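Local coordinates for uncharacterized conserved protein (Idiomarina loihiensis, PDB 2QSD) that is of unknown function but carries two DUF1543 regions and folds into antiparallel beta sheets with two helices, at residues F31-S36 with D150-H155. Sequence-based numbering, arbitrary orientation.
Sequences FVVGPS and DLVDNH
A beta hairpin turn docks here against the edge of a strand from a different sheet, and side chains rather than paired backbones make the join. The type I' turn from Val152 to His155 links strands 151-152 and 155-161, closed by backbone hydrogen bonds in both directions between its end residues. Asp153, at its second position, turns its carboxylate onto strand 26-34: Asp153 OD2 accepts a hydrogen bond from Val33 N, 2.9 Å away and nearly straight at 168°, though the N-H arrives from above the carboxylate plane. Asp153 OD1 accepts a hydrogen bond from a water that donates a second one to Phe31 O, so the carboxylate reaches two backbone polar groups of this strand edge, one directly and one through water. Next to this polar grip the contact is apolar. Val33 has CG1 anti to its backbone N (chi1 170°), which leaves CG2 to meet Val152 CG1 at 3.7 Å and sends CG1 over one face of the His155 imidazole, a CH-pi contact 3.9 Å from the ring centroid. The ring is steadied by a bent hydrogen bond (137°) from His155 ND1 to Asp153 O, 3.0 Å. An alanine in place of His155 would lose the face under Val33 and that ND1 hydrogen bond, and would probably leave the turn less firmly seated on the strand. On its other edge, strand 26-34 pairs with strand 9-17 through Val32 with Phe11 and Gly34 with Lys9, while Val32, which leans away from the turn although its CB still touches Asp153 OD2, packs on Ala43 and Ile44 of helix 41-47, whose Ala43 also touches Asp153.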
loop_
_atom_site.group_PDB
_atom_site.type_symbol
_atom_site.label_atom_id
_atom_site.label_comp_id
_atom_site.label_asym_id
_atom_site.label_seq_id
_atom_site.Cartn_x
_atom_site.Cartn_y
_atom_site.Cartn_z
ATOM N N PHE A 31 -13.473 -6.530 -4.331
ATOM C CA PHE A 31 -14.919 -6.652 -4.303
ATOM C C PHE A 31 -15.266 -8.127 -4.341
ATOM O O PHE A 31 -14.764 -8.855 -5.193
ATOM C CB PHE A 31 -15.555 -5.914 -5.480
ATOM C CG PHE A 31 -15.472 -4.420 -5.367
ATOM C CD1 PHE A 31 -14.378 -3.726 -5.891
ATOM C CD2 PHE A 31 -16.480 -3.703 -4.719
ATOM C CE1 PHE A 31 -14.292 -2.338 -5.774
ATOM C CE2 PHE A 31 -16.409 -2.314 -4.600
ATOM C CZ PHE A 31 -15.314 -1.631 -5.129
ATOM N N VAL A 32 -16.103 -8.567 -3.403
ATOM C CA VAL A 32 -16.471 -9.981 -3.280
ATOM C C VAL A 32 -17.960 -10.139 -2.964
ATOM O O VAL A 32 -18.570 -9.245 -2.372
ATOM C CB VAL A 32 -15.635 -10.725 -2.200
ATOM C CG1 VAL A 32 -14.221 -11.006 -2.695
ATOM C CG2 VAL A 32 -15.610 -9.950 -0.875
ATOM N N VAL A 33 -18.535 -11.274 -3.367
ATOM C CA VAL A 33 -19.955 -11.546 -3.169
ATOM C C VAL A 33 -20.188 -12.864 -2.428
ATOM O O VAL A 33 -19.679 -13.904 -2.831
ATOM C CB VAL A 33 -20.729 -11.537 -4.517
ATOM C CG1 VAL A 33 -22.156 -12.054 -4.350
ATOM C CG2 VAL A 33 -20.775 -10.144 -5.090
ATOM N N GLY A 34 -20.955 -12.802 -1.343
ATOM C CA GLY A 34 -21.347 -13.988 -0.586
ATOM C C GLY A 34 -22.474 -13.713 0.403
ATOM O O GLY A 34 -22.800 -12.553 0.667
ATOM N N PRO A 35 -23.082 -14.782 0.951
ATOM C CA PRO A 35 -24.114 -14.673 2.003
ATOM C C PRO A 35 -23.547 -14.155 3.324
ATOM O O PRO A 35 -24.247 -13.486 4.090
ATOM C CB PRO A 35 -24.598 -16.118 2.189
ATOM C CG PRO A 35 -24.049 -16.890 1.010
ATOM C CD PRO A 35 -22.818 -16.184 0.573
ATOM N N SER A 36 -22.288 -14.487 3.588
ATOM C CA SER A 36 -21.591 -14.016 4.774
ATOM C C SER A 36 -20.169 -13.627 4.404
ATOM O O SER A 36 -19.704 -13.914 3.302
ATOM C CB SER A 36 -21.583 -15.093 5.863
ATOM O OG SER A 36 -20.871 -16.249 5.447
ATOM N N ASP A 150 -19.370 -4.537 -12.282
ATOM C CA ASP A 150 -20.619 -5.057 -12.846
ATOM C C ASP A 150 -20.715 -6.575 -12.807
ATOM O O ASP A 150 -21.810 -7.134 -12.887
ATOM C CB ASP A 150 -20.835 -4.540 -14.275
ATOM C CG ASP A 150 -19.788 -5.044 -15.258
ATOM O OD1 ASP A 150 -20.131 -5.186 -16.451
ATOM O OD2 ASP A 150 -18.630 -5.291 -14.853
ATOM N N LEU A 151 -19.566 -7.232 -12.692
ATOM C CA LEU A 151 -19.504 -8.679 -12.544
ATOM C C LEU A 151 -18.550 -8.973 -11.399
ATOM O O LEU A 151 -17.385 -8.575 -11.440
ATOM C CB LEU A 151 -18.989 -9.326 -13.830
ATOM C CG LEU A 151 -19.582 -10.640 -14.349
ATOM C CD1 LEU A 151 -18.605 -11.279 -15.326
ATOM C CD2 LEU A 151 -19.957 -11.630 -13.247
ATOM N N VAL A 152 -19.061 -9.635 -10.364
ATOM C CA VAL A 152 -18.283 -9.953 -9.169
ATOM C C VAL A 152 -18.620 -11.369 -8.713
ATOM O O VAL A 152 -19.767 -11.637 -8.349
ATOM C CB VAL A 152 -18.592 -8.989 -7.979
ATOM C CG1 VAL A 152 -17.642 -9.261 -6.830
ATOM C CG2 VAL A 152 -18.512 -7.522 -8.382
ATOM N N ASP A 153 -17.622 -12.255 -8.723
ATOM C CA ASP A 153 -17.779 -13.667 -8.324
ATOM C C ASP A 153 -18.999 -14.341 -8.965
ATOM O O ASP A 153 -19.835 -14.924 -8.268
ATOM C CB ASP A 153 -17.832 -13.823 -6.791
ATOM C CG ASP A 153 -16.618 -13.225 -6.078
ATOM O OD1 ASP A 153 -15.561 -13.015 -6.717
ATOM O OD2 ASP A 153 -16.728 -12.977 -4.858
ATOM N N ASN A 154 -19.094 -14.222 -10.291
ATOM C CA ASN A 154 -20.199 -14.772 -11.104
ATOM C C ASN A 154 -21.589 -14.199 -10.810
ATOM O O ASN A 154 -22.607 -14.803 -11.156
ATOM C CB ASN A 154 -20.210 -16.312 -11.089
ATOM C CG ASN A 154 -18.981 -16.908 -11.755
ATOM O OD1 ASN A 154 -18.543 -16.446 -12.815
ATOM N ND2 ASN A 154 -18.417 -17.939 -11.134
ATOM N N HIS A 155 -21.619 -13.031 -10.178
ATOM C CA HIS A 155 -22.862 -12.326 -9.917
ATOM C C HIS A 155 -22.843 -10.979 -10.611
ATOM O O HIS A 155 -21.849 -10.250 -10.550
ATOM C CB HIS A 155 -23.088 -12.145 -8.418
ATOM C CG HIS A 155 -23.447 -13.407 -7.703
ATOM N ND1 HIS A 155 -22.502 -14.249 -7.158
ATOM C CD2 HIS A 155 -24.650 -13.967 -7.432
ATOM C CE1 HIS A 155 -23.106 -15.273 -6.585
ATOM N NE2 HIS A 155 -24.410 -15.126 -6.737
HETATM O O HOH W 1 -13.693 -11.068 -6.242
#